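Long-range contacts in putative adhesin (Bacteroides fragilis NCTC 9343, PDB 3PET), which is of unknown function but, as a putative lipoprotein with a right-handed beta-helix head, may take part in cell adhesion: residues Asp15-Phe21 with Lys41-Gln45; Asn31-Ser37 with Lys82-Pro88; Ser116-Gly120 with Gly138-Val142. The contacts are given in a common frame with arbitrary orientation. Numbering follows the deposited sequence.

Contact 1. Residues Asp15-Phe21 with Lys41-Gln45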
ATOM      1  N   ASP A  15      25.874 -15.463  15.273  1.00 24.19           N
ATOM      2  CA  ASP A  15      25.381 -16.746  14.797  1.00 24.98           C
ATOM      3  C   ASP A  15      24.502 -17.353  15.874  1.00 30.66           C
ATOM      4  O   ASP A  15      24.925 -17.465  17.031  1.00 30.46           O
ATOM      5  CB  ASP A  15      26.546 -17.676  14.430  1.00 27.35           C
ATOM      6  CG  ASP A  15      26.137 -18.976  13.770  1.00 40.65           C
ATOM      7  OD1 ASP A  15      25.015 -19.049  13.258  1.00 40.93           O
ATOM      8  OD2 ASP A  15      26.959 -19.912  13.745  1.00 53.43           O
ATOM      9  N   TYR A  16      23.263 -17.712  15.502  1.00 27.03           N
ATOM     10  CA  TYR A  16      22.295 -18.346  16.394  1.00 26.84           C
ATOM     11  C   TYR A  16      22.084 -19.778  15.927  1.00 33.35           C
ATOM     12  O   TYR A  16      21.567 -20.025  14.818  1.00 32.61           O
ATOM     13  CB  TYR A  16      20.952 -17.577  16.427  1.00 27.19           C
ATOM     14  CG  TYR A  16      21.059 -16.075  16.626  1.00 27.52           C
ATOM     15  CD1 TYR A  16      21.462 -15.240  15.587  1.00 28.61           C
ATOM     16  CD2 TYR A  16      20.684 -15.481  17.828  1.00 28.80           C
ATOM     17  CE1 TYR A  16      21.557 -13.860  15.758  1.00 28.57           C
ATOM     18  CE2 TYR A  16      20.764 -14.092  18.009  1.00 29.71           C
ATOM     19  CZ  TYR A  16      21.170 -13.283  16.956  1.00 36.49           C
ATOM     20  OH  TYR A  16      21.263 -11.909  17.090  1.00 42.09           O
ATOM     21  N   LYS A  17      22.499 -20.725  16.755  1.00 31.95           N
ATOM     22  CA  LYS A  17      22.341 -22.144  16.443  1.00 33.46           C
ATOM     23  C   LYS A  17      20.924 -22.531  16.839  1.00 37.64           C
ATOM     24  O   LYS A  17      20.678 -22.987  17.954  1.00 40.89           O
ATOM     25  CB  LYS A  17      23.410 -22.991  17.155  1.00 37.46           C
ATOM     26  N   VAL A  18      19.983 -22.239  15.956  1.00 29.97           N
ATOM     27  CA  VAL A  18      18.557 -22.474  16.174  1.00 27.12           C
ATOM     28  C   VAL A  18      18.181 -23.910  15.780  1.00 29.99           C
ATOM     29  O   VAL A  18      18.874 -24.543  14.979  1.00 29.70           O
ATOM     30  CB  VAL A  18      17.723 -21.427  15.379  1.00 28.35           C
ATOM     31  CG1 VAL A  18      17.948 -20.024  15.916  1.00 27.26           C
ATOM     32  CG2 VAL A  18      18.025 -21.469  13.880  1.00 28.20           C
ATOM     33  N   LYS A  19      17.064 -24.397  16.330  1.00 25.91           N
ATOM     34  CA  LYS A  19      16.459 -25.678  15.980  1.00 26.24           C
ATOM     35  C   LYS A  19      15.953 -25.588  14.539  1.00 29.00           C
ATOM     36  O   LYS A  19      15.710 -24.476  14.059  1.00 27.27           O
ATOM     37  CB  LYS A  19      15.273 -25.981  16.916  1.00 29.40           C
ATOM     38  CG  LYS A  19      15.652 -26.506  18.284  1.00 51.00           C
ATOM     39  CD  LYS A  19      14.439 -27.170  18.917  1.00 65.35           C
ATOM     40  CE  LYS A  19      14.541 -27.270  20.409  1.00 86.36           C
ATOM     41  NZ  LYS A  19      13.205 -27.498  21.006  1.00100.06           N
ATOM     42  N   GLU A  20      15.746 -26.726  13.865  1.00 26.61           N
ATOM     43  CA  GLU A  20      15.245 -26.667  12.494  1.00 25.10           C
ATOM     44  C   GLU A  20      13.796 -26.132  12.472  1.00 27.38           C
ATOM     45  O   GLU A  20      13.010 -26.379  13.385  1.00 27.36           O
ATOM     46  CB  GLU A  20      15.366 -28.012  11.779  1.00 26.42           C
ATOM     47  CG  GLU A  20      15.016 -27.900  10.296  1.00 28.66           C
ATOM     48  CD  GLU A  20      15.224 -29.152   9.471  1.00 35.07           C
ATOM     49  OE1 GLU A  20      15.967 -30.047   9.926  1.00 22.92           O
ATOM     50  OE2 GLU A  20      14.665 -29.228   8.356  1.00 31.51           O
ATOM     51  N   PHE A  21      13.497 -25.336  11.446  1.00 22.63           N
ATOM     52  CA  PHE A  21      12.206 -24.699  11.207  1.00 20.43           C
ATOM     53  C   PHE A  21      11.899 -24.790   9.721  1.00 23.18           C
ATOM     54  O   PHE A  21      12.827 -24.956   8.913  1.00 22.03           O
ATOM     55  CB  PHE A  21      12.240 -23.210  11.679  1.00 20.48           C
ATOM     56  CG  PHE A  21      13.340 -22.400  11.032  1.00 19.93           C
ATOM     57  CD1 PHE A  21      13.166 -21.847   9.768  1.00 20.74           C
ATOM     58  CD2 PHE A  21      14.585 -22.271  11.647  1.00 21.01           C
ATOM     59  CE1 PHE A  21      14.212 -21.165   9.138  1.00 21.65           C
ATOM     60  CE2 PHE A  21      15.626 -21.585  11.015  1.00 22.47           C
ATOM     61  CZ  PHE A  21      15.433 -21.042   9.770  1.00 19.99           C
ATOM     62  N   LYS A  41      21.725 -28.364   6.710  1.00 24.43           N
ATOM     63  CA  LYS A  41      21.967 -27.453   7.827  1.00 22.94           C
ATOM     64  C   LYS A  41      20.904 -26.370   8.023  1.00 23.82           C
ATOM     65  O   LYS A  41      20.293 -25.908   7.064  1.00 23.02           O
ATOM     66  CB  LYS A  41      23.335 -26.790   7.652  1.00 25.98           C
ATOM     67  CG  LYS A  41      24.471 -27.774   7.944  1.00 33.24           C
ATOM     68  CD  LYS A  41      25.836 -27.117   7.991  1.00 41.92           C
ATOM     69  CE  LYS A  41      26.958 -28.117   8.204  1.00 51.27           C
ATOM     70  NZ  LYS A  41      26.683 -29.095   9.298  1.00 63.59           N
ATOM     71  N   THR A  42      20.695 -25.975   9.284  1.00 19.63           N
ATOM     72  CA  THR A  42      19.817 -24.873   9.688  1.00 19.67           C
ATOM     73  C   THR A  42      20.710 -23.816  10.333  1.00 24.26           C
ATOM     74  O   THR A  42      21.541 -24.153  11.164  1.00 23.97           O
ATOM     75  CB  THR A  42      18.661 -25.333  10.599  1.00 26.40           C
ATOM     76  OG1 THR A  42      17.859 -26.231   9.852  1.00 24.65           O
ATOM     77  CG2 THR A  42      17.788 -24.179  11.067  1.00 24.61           C
ATOM     78  N   ASP A  43      20.577 -22.551   9.917  1.00 21.58           N
ATOM     79  CA  ASP A  43      21.416 -21.510  10.487  1.00 21.16           C
ATOM     80  C   ASP A  43      20.756 -20.139  10.388  1.00 23.63           C
ATOM     81  O   ASP A  43      19.932 -19.883   9.509  1.00 21.68           O
ATOM     82  CB  ASP A  43      22.809 -21.491   9.807  1.00 23.60           C
ATOM     83  CG  ASP A  43      23.833 -20.658  10.570  1.00 36.09           C
ATOM     84  OD1 ASP A  43      23.954 -20.848  11.821  1.00 33.49           O
ATOM     85  OD2 ASP A  43      24.422 -19.741   9.956  1.00 39.90           O
ATOM     86  N   LEU A  44      21.097 -19.280  11.349  1.00 19.73           N
ATOM     87  CA  LEU A  44      20.650 -17.908  11.411  1.00 19.17           C
ATOM     88  C   LEU A  44      21.820 -17.043  11.762  1.00 22.81           C
ATOM     89  O   LEU A  44      22.473 -17.268  12.793  1.00 20.09           O
ATOM     90  CB  LEU A  44      19.502 -17.708  12.432  1.00 18.92           C
ATOM     91  CG  LEU A  44      19.089 -16.241  12.678  1.00 21.37           C
ATOM     92  CD1 LEU A  44      18.404 -15.617  11.444  1.00 19.01           C
ATOM     93  CD2 LEU A  44      18.226 -16.121  13.895  1.00 20.75           C
ATOM     94  N   GLN A  45      22.102 -16.057  10.888  1.00 19.56           N
ATOM     95  CA  GLN A  45      23.148 -15.072  11.133  1.00 19.75           C
ATOM     96  C   GLN A  45      22.590 -13.699  10.989  1.00 22.74           C
ATOM     97  O   GLN A  45      21.820 -13.429  10.056  1.00 21.66           O
ATOM     98  CB  GLN A  45      24.363 -15.237  10.209  1.00 21.96           C
ATOM     99  CG  GLN A  45      24.965 -16.627  10.263  1.00 35.87           C
ATOM    100  CD  GLN A  45      26.273 -16.742   9.553  1.00 57.34           C
ATOM    101  OE1 GLN A  45      26.570 -16.031   8.578  1.00 49.29           O
ATOM    102  NE2 GLN A  45      27.073 -17.683  10.020  1.00 57.21           N
TER
HETATM  103  O   HOH W   1      21.278 -24.529  13.904  1.00 36.79           O
HETATM  104  O   HOH W   2      18.782 -28.795   9.756  1.00 19.66           O
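Two acidic side chains come unusually close here: OD1 of D15 lies 2.5 Å from OD1 of D43, the two residues reaching each other from adjacent antiparallel strands at the N-terminal end of a right-handed beta-helix. A separation this short suggests that one acid group probably holds a proton. An antiparallel pair of this kind departs from the parallel stacking of the helical turns. D15 and Q45 form a non-hydrogen-bonded pair, and next to it the amide N of Y16 donates to O of L44 at 2.9 Å in a nearly straight line. The side chains of Y16 and L44 share one face of the pair: Y16 CD1 touches L44 CD2 at 3.8 Å, and both residues also rest on V58. Beyond Y16, an inverse gamma turn centred on K17 swings the chain aside, and direct backbone pairing gives way to packing and water. V18 CG2 and F21 CE2 approach T42 CG2 at 3.9 and 3.4 Å. Across the opened gap, one water donates to both carbonyls, V18 O at 2.6 Å and T42 O at 2.8 Å.

Contact 2. Residues Asn31-Ser37 with Lys82-Pro88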
ATOM      1  N   ASN A  31      17.059  -6.203   5.957  1.00 17.58           N
ATOM      2  CA  ASN A  31      16.813  -7.077   4.817  1.00 16.97           C
ATOM      3  C   ASN A  31      17.091  -8.498   5.180  1.00 20.47           C
ATOM      4  O   ASN A  31      18.041  -8.786   5.926  1.00 20.12           O
ATOM      5  CB  ASN A  31      17.637  -6.643   3.603  1.00 15.58           C
ATOM      6  CG  ASN A  31      17.227  -5.282   3.094  1.00 23.37           C
ATOM      7  OD1 ASN A  31      16.063  -4.893   3.148  1.00 19.54           O
ATOM      8  ND2 ASN A  31      18.186  -4.504   2.648  1.00 16.14           N
ATOM      9  N   ILE A  32      16.252  -9.394   4.658  1.00 16.43           N
ATOM     10  CA  ILE A  32      16.377 -10.829   4.925  1.00 16.26           C
ATOM     11  C   ILE A  32      16.739 -11.575   3.655  1.00 20.11           C
ATOM     12  O   ILE A  32      16.099 -11.371   2.616  1.00 18.53           O
ATOM     13  CB  ILE A  32      15.083 -11.396   5.557  1.00 18.49           C
ATOM     14  CG1 ILE A  32      14.811 -10.727   6.932  1.00 17.72           C
ATOM     15  CG2 ILE A  32      15.135 -12.949   5.643  1.00 17.42           C
ATOM     16  CD1 ILE A  32      13.407 -10.976   7.512  1.00 23.32           C
ATOM     17  N   TYR A  33      17.730 -12.483   3.760  1.00 15.58           N
ATOM     18  CA  TYR A  33      18.165 -13.309   2.640  1.00 15.35           C
ATOM     19  C   TYR A  33      18.022 -14.758   3.059  1.00 19.31           C
ATOM     20  O   TYR A  33      18.736 -15.219   3.953  1.00 18.69           O
ATOM     21  CB  TYR A  33      19.623 -12.966   2.221  1.00 17.40           C
ATOM     22  CG  TYR A  33      19.770 -11.564   1.665  1.00 18.69           C
ATOM     23  CD1 TYR A  33      19.958 -10.469   2.512  1.00 20.22           C
ATOM     24  CD2 TYR A  33      19.634 -11.316   0.302  1.00 18.78           C
ATOM     25  CE1 TYR A  33      20.052  -9.168   2.006  1.00 18.92           C
ATOM     26  CE2 TYR A  33      19.755 -10.025  -0.215  1.00 19.36           C
ATOM     27  CZ  TYR A  33      19.946  -8.954   0.638  1.00 25.25           C
ATOM     28  OH  TYR A  33      20.057  -7.696   0.101  1.00 25.88           O
ATOM     29  N   TYR A  34      17.080 -15.469   2.444  1.00 15.87           N
ATOM     30  CA  TYR A  34      16.876 -16.878   2.741  1.00 15.60           C
ATOM     31  C   TYR A  34      17.567 -17.740   1.668  1.00 21.22           C
ATOM     32  O   TYR A  34      17.482 -17.446   0.473  1.00 21.31           O
ATOM     33  CB  TYR A  34      15.376 -17.236   2.870  1.00 16.38           C
ATOM     34  CG  TYR A  34      15.151 -18.728   3.003  1.00 17.83           C
ATOM     35  CD1 TYR A  34      15.274 -19.367   4.241  1.00 18.44           C
ATOM     36  CD2 TYR A  34      14.905 -19.520   1.880  1.00 18.93           C
ATOM     37  CE1 TYR A  34      15.140 -20.751   4.359  1.00 15.75           C
ATOM     38  CE2 TYR A  34      14.781 -20.907   1.986  1.00 19.67           C
ATOM     39  CZ  TYR A  34      14.904 -21.517   3.228  1.00 21.62           C
ATOM     40  OH  TYR A  34      14.803 -22.881   3.326  1.00 17.01           O
ATOM     41  N   THR A  35      18.233 -18.801   2.116  1.00 18.01           N
ATOM     42  CA  THR A  35      18.880 -19.800   1.281  1.00 19.94           C
ATOM     43  C   THR A  35      18.358 -21.175   1.687  1.00 23.18           C
ATOM     44  O   THR A  35      18.322 -21.492   2.877  1.00 21.58           O
ATOM     45  CB  THR A  35      20.427 -19.741   1.416  1.00 28.37           C
ATOM     46  OG1 THR A  35      20.881 -18.432   1.070  1.00 28.63           O
ATOM     47  CG2 THR A  35      21.140 -20.797   0.515  1.00 25.33           C
ATOM     48  N   GLN A  36      17.962 -21.994   0.705  1.00 19.28           N
ATOM     49  CA  GLN A  36      17.584 -23.366   0.992  1.00 18.63           C
ATOM     50  C   GLN A  36      18.888 -24.157   1.058  1.00 20.68           C
ATOM     51  O   GLN A  36      19.617 -24.194   0.066  1.00 21.65           O
ATOM     52  CB  GLN A  36      16.612 -23.906  -0.056  1.00 20.25           C
ATOM     53  CG  GLN A  36      16.257 -25.384   0.169  1.00 22.51           C
ATOM     54  CD  GLN A  36      15.189 -25.866  -0.772  1.00 31.10           C
ATOM     55  OE1 GLN A  36      15.156 -25.503  -1.952  1.00 26.04           O
ATOM     56  NE2 GLN A  36      14.327 -26.742  -0.272  1.00 15.68           N
ATOM     57  N   SER A  37      19.200 -24.746   2.222  1.00 15.58           N
ATOM     58  CA  SER A  37      20.458 -25.494   2.379  0.50 15.98           C
ATOM     59  C   SER A  37      20.447 -26.773   1.555  1.00 21.70           C
ATOM     60  O   SER A  37      19.385 -27.367   1.315  1.00 22.70           O
ATOM     61  CB  SER A  37      20.762 -25.808   3.841  0.50 17.28           C
ATOM     62  OG  SER A  37      19.811 -26.683   4.419  0.50 24.25           O
ATOM     63  N   LYS A  82      21.712  -6.942   8.225  1.00 21.59           N
ATOM     64  CA  LYS A  82      21.458  -8.009   7.246  1.00 19.66           C
ATOM     65  C   LYS A  82      21.166  -9.299   7.998  1.00 22.30           C
ATOM     66  O   LYS A  82      21.962  -9.716   8.856  1.00 21.71           O
ATOM     67  CB  LYS A  82      22.624  -8.192   6.260  1.00 21.60           C
ATOM     68  CG  LYS A  82      22.240  -9.058   5.074  1.00 27.16           C
ATOM     69  CD  LYS A  82      23.412  -9.754   4.404  1.00 39.39           C
ATOM     70  CE  LYS A  82      24.147  -8.860   3.442  1.00 53.66           C
ATOM     71  NZ  LYS A  82      25.219  -9.583   2.708  1.00 58.28           N
ATOM     72  N   ILE A  83      20.013  -9.902   7.703  1.00 16.05           N
ATOM     73  CA  ILE A  83      19.591 -11.150   8.330  1.00 15.05           C
ATOM     74  C   ILE A  83      19.724 -12.263   7.290  1.00 20.28           C
ATOM     75  O   ILE A  83      19.086 -12.203   6.250  1.00 21.25           O
ATOM     76  CB  ILE A  83      18.144 -11.020   8.907  1.00 16.89           C
ATOM     77  CG1 ILE A  83      18.077  -9.897   9.982  1.00 14.59           C
ATOM     78  CG2 ILE A  83      17.647 -12.376   9.466  1.00 18.35           C
ATOM     79  CD1 ILE A  83      16.643  -9.295  10.247  1.00 17.34           C
ATOM     80  N   THR A  84      20.559 -13.270   7.568  1.00 16.52           N
ATOM     81  CA  THR A  84      20.818 -14.381   6.668  1.00 16.38           C
ATOM     82  C   THR A  84      20.234 -15.629   7.309  1.00 21.51           C
ATOM     83  O   THR A  84      20.601 -16.000   8.430  1.00 20.28           O
ATOM     84  CB  THR A  84      22.321 -14.450   6.365  1.00 28.36           C
ATOM     85  OG1 THR A  84      22.643 -13.284   5.610  1.00 28.35           O
ATOM     86  CG2 THR A  84      22.708 -15.680   5.549  1.00 29.20           C
ATOM     87  N   ILE A  85      19.284 -16.259   6.599  1.00 17.87           N
ATOM     88  CA  ILE A  85      18.573 -17.435   7.106  1.00 16.64           C
ATOM     89  C   ILE A  85      18.765 -18.629   6.151  1.00 21.12           C
ATOM     90  O   ILE A  85      18.714 -18.470   4.931  1.00 18.37           O
ATOM     91  CB  ILE A  85      17.059 -17.105   7.292  1.00 17.73           C
ATOM     92  CG1 ILE A  85      16.825 -15.789   8.085  1.00 17.54           C
ATOM     93  CG2 ILE A  85      16.301 -18.289   7.942  1.00 16.32           C
ATOM     94  CD1 ILE A  85      15.293 -15.404   8.337  1.00 18.27           C
ATOM     95  N   THR A  86      18.992 -19.818   6.710  1.00 19.88           N
ATOM     96  CA  THR A  86      19.089 -21.018   5.893  1.00 19.79           C
ATOM     97  C   THR A  86      18.486 -22.188   6.638  1.00 21.95           C
ATOM     98  O   THR A  86      18.646 -22.326   7.851  1.00 19.96           O
ATOM     99  CB  THR A  86      20.511 -21.315   5.326  1.00 29.57           C
ATOM    100  OG1 THR A  86      20.439 -22.491   4.502  1.00 36.34           O
ATOM    101  CG2 THR A  86      21.560 -21.488   6.369  1.00 24.18           C
ATOM    102  N   SER A  87      17.770 -23.024   5.880  1.00 18.42           N
ATOM    103  CA  SER A  87      17.148 -24.242   6.377  1.00 18.02           C
ATOM    104  C   SER A  87      16.968 -25.236   5.213  1.00 22.49           C
ATOM    105  O   SER A  87      16.936 -24.798   4.064  1.00 23.04           O
ATOM    106  CB  SER A  87      15.810 -23.929   7.045  1.00 19.37           C
ATOM    107  OG  SER A  87      14.844 -23.539   6.077  1.00 24.15           O
ATOM    108  N   PRO A  88      16.828 -26.562   5.474  1.00 20.22           N
ATOM    109  CA  PRO A  88      16.615 -27.509   4.362  1.00 20.41           C
ATOM    110  C   PRO A  88      15.266 -27.309   3.639  1.00 23.46           C
ATOM    111  O   PRO A  88      15.173 -27.589   2.442  1.00 22.96           O
ATOM    112  CB  PRO A  88      16.670 -28.874   5.062  1.00 22.83           C
ATOM    113  CG  PRO A  88      17.493 -28.626   6.308  1.00 27.03           C
ATOM    114  CD  PRO A  88      16.956 -27.286   6.756  1.00 21.83           C
TER
HETATM  115  O   HOH W   3      16.795 -29.261   1.077  1.00 39.08           O
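Strands 31-36 and 82-87 run parallel, their axes 4.7 Å apart at closest approach and inclined by 19°, in register from N31 opposite K82 to Q36 opposite S87. The bonding follows the parallel rule, in which one residue reaches two partners flanking its neighbour: Y33 N donates to I83 O at 2.8 Å, while Y33 O accepts from I85 N at 2.9 Å. T35 N repeats the step to I85 O at 2.9 Å, but the return bond from S87 N to T35 O is weak at 3.4 Å. That carbonyl is better served by T86 OG1, 2.8 Å from T35 O.

I32, Y34, I83 and I85 occupy one face of the sheet, with I32 CG2 packed 3.6 Å from I85 CD1; I24, A26, L44, L65 and L67 contribute to the same apolar interior. On the other face, Y33 packs beside K82, its CD1 3.7 Å from K82 CG, and stacks with H102 of the following turn. Hydroxyls finish the buried side, where Y34 OH donates to S87 OG at 2.8 Å and S87 OG is in turn bonded to T89 O. Such in-register parallel strands, stacked along an axis around an apolar core, are typical of a parallel beta-helix, here a right-handed one.

Contact 3. Residues Ser116-Gly120 with Gly138-Val142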
ATOM      1  N   SER A 116       2.797 -10.976   3.390  1.00 20.87           N
ATOM      2  CA  SER A 116       3.581  -9.748   3.579  1.00 20.37           C
ATOM      3  C   SER A 116       2.690  -8.660   4.147  1.00 23.75           C
ATOM      4  O   SER A 116       1.669  -8.291   3.551  1.00 22.51           O
ATOM      5  CB  SER A 116       4.261  -9.310   2.288  1.00 24.48           C
ATOM      6  OG  SER A 116       3.347  -9.199   1.207  1.00 35.40           O
ATOM      7  N   LYS A 117       3.030  -8.216   5.361  1.00 20.53           N
ATOM      8  CA  LYS A 117       2.260  -7.235   6.120  1.00 19.79           C
ATOM      9  C   LYS A 117       3.162  -6.112   6.613  1.00 21.28           C
ATOM     10  O   LYS A 117       2.858  -5.475   7.622  1.00 20.74           O
ATOM     11  CB  LYS A 117       1.593  -7.938   7.333  1.00 25.04           C
ATOM     12  CG  LYS A 117       0.884  -9.266   7.034  1.00 42.94           C
ATOM     13  CD  LYS A 117       1.073 -10.340   8.112  1.00 52.92           C
ATOM     14  CE  LYS A 117       0.145 -10.184   9.303  1.00 67.86           C
ATOM     15  NZ  LYS A 117      -1.238 -10.649   9.005  1.00 79.48           N
ATOM     16  N   GLY A 118       4.308  -5.927   5.963  1.00 16.36           N
ATOM     17  CA  GLY A 118       5.259  -4.896   6.366  1.00 15.35           C
ATOM     18  C   GLY A 118       5.537  -3.884   5.278  1.00 18.08           C
ATOM     19  O   GLY A 118       4.758  -3.756   4.322  1.00 16.46           O
ATOM     20  N   VAL A 119       6.618  -3.120   5.455  1.00 13.74           N
ATOM     21  CA  VAL A 119       7.083  -2.123   4.472  1.00 13.33           C
ATOM     22  C   VAL A 119       8.337  -2.687   3.825  1.00 17.25           C
ATOM     23  O   VAL A 119       9.369  -2.828   4.482  1.00 15.50           O
ATOM     24  CB  VAL A 119       7.325  -0.719   5.092  1.00 16.33           C
ATOM     25  CG1 VAL A 119       7.792   0.281   4.030  1.00 15.74           C
ATOM     26  CG2 VAL A 119       6.077  -0.214   5.804  1.00 16.42           C
ATOM     27  N   GLY A 120       8.221  -3.061   2.561  1.00 14.72           N
ATOM     28  CA  GLY A 120       9.336  -3.664   1.836  1.00 14.43           C
ATOM     29  C   GLY A 120       8.860  -4.661   0.807  1.00 19.44           C
ATOM     30  O   GLY A 120       7.667  -4.982   0.743  1.00 19.50           O
ATOM     31  N   GLY A 138       0.783  -5.333   2.881  1.00 15.60           N
ATOM     32  CA  GLY A 138       1.520  -4.166   3.347  1.00 14.62           C
ATOM     33  C   GLY A 138       1.846  -3.192   2.244  1.00 18.03           C
ATOM     34  O   GLY A 138       1.065  -3.042   1.296  1.00 17.03           O
ATOM     35  N   VAL A 139       2.998  -2.515   2.358  1.00 13.84           N
ATOM     36  CA  VAL A 139       3.451  -1.573   1.338  1.00 14.16           C
ATOM     37  C   VAL A 139       4.706  -2.133   0.679  1.00 19.14           C
ATOM     38  O   VAL A 139       5.754  -2.228   1.323  1.00 19.11           O
ATOM     39  CB  VAL A 139       3.681  -0.144   1.883  1.00 17.68           C
ATOM     40  CG1 VAL A 139       4.189   0.772   0.766  1.00 18.03           C
ATOM     41  CG2 VAL A 139       2.393   0.410   2.481  1.00 17.38           C
ATOM     42  N   GLY A 140       4.588  -2.485  -0.597  1.00 14.32           N
ATOM     43  CA  GLY A 140       5.698  -3.088  -1.320  1.00 14.88           C
ATOM     44  C   GLY A 140       5.233  -4.086  -2.364  1.00 20.58           C
ATOM     45  O   GLY A 140       4.046  -4.441  -2.442  1.00 20.17           O
ATOM     46  N   ASP A 141       6.177  -4.528  -3.177  1.00 18.29           N
ATOM     47  CA  ASP A 141       5.938  -5.468  -4.278  1.00 17.94           C
ATOM     48  C   ASP A 141       6.319  -6.887  -3.927  1.00 21.83           C
ATOM     49  O   ASP A 141       7.247  -7.098  -3.146  1.00 21.46           O
ATOM     50  CB  ASP A 141       6.754  -5.030  -5.502  1.00 19.15           C
ATOM     51  CG  ASP A 141       6.341  -3.703  -6.109  1.00 25.96           C
ATOM     52  OD1 ASP A 141       5.233  -3.220  -5.793  1.00 23.16           O
ATOM     53  OD2 ASP A 141       7.093  -3.177  -6.943  1.00 38.95           O
ATOM     54  N   VAL A 142       5.622  -7.870  -4.523  1.00 18.38           N
ATOM     55  CA  VAL A 142       5.952  -9.286  -4.367  1.00 17.23           C
ATOM     56  C   VAL A 142       6.348  -9.785  -5.761  1.00 22.85           C
ATOM     57  O   VAL A 142       5.502  -9.825  -6.656  1.00 21.96           O
ATOM     58  CB  VAL A 142       4.836 -10.138  -3.706  1.00 20.39           C
ATOM     59  CG1 VAL A 142       5.237 -11.623  -3.624  1.00 19.72           C
ATOM     60  CG2 VAL A 142       4.509  -9.607  -2.320  1.00 20.34           C
TER
HETATM   61  O   HOH W   4       2.909  -6.289   1.025  1.00 11.08           O
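Successive turns of a right-handed beta-helix stack like upon like, and here the Gly-Val-Gly corner of one turn, G138-V139-G140, lies against its counterpart G118-V119-G120, twenty residues earlier. G138 opens the second segment by giving its N to a water at 3.0 Å, which also bonds S116 OG at 2.9 Å. A CB on G138 would fall 2.1 Å from G118 O, a clash. V139 then supplies the backbone bridge: its N donates to G118 O and its O accepts from G120 N, both at 2.9 Å. V139 and V119 share the t rotamer, and both pack against the second subunit, V139 on its G159 and V119 on its V196. G140 has backbone angles that by themselves call for glycine, and its CA sits 3.4 Å from G120 O. D141 turns away, its OD1 bonded to N160 N of the next corner. V142 re-enters the interior, bringing CG2 to 3.7 Å from S116 OG.

In the fold
From the N terminus, contact 1 closes first, bringing 41-45 back to 15-21 around strands 23-26 and 31-36. Contact 2 opens within that loop and closes well after it, so the two cross. They meet on strand 82-87, which has strand 31-36 along one edge and strand 43-47 along the other; the latter joins through probable hydrogen bonds, D43 N to T86 O and Q45 O to T84 N, each 2.8 Å. Together they tie the antiparallel end of the chain to the first parallel turns. Contact 3 follows in series, its centre about 18 Å from that of contact 2, closing a turn that contains strands 122-128 and 131-136.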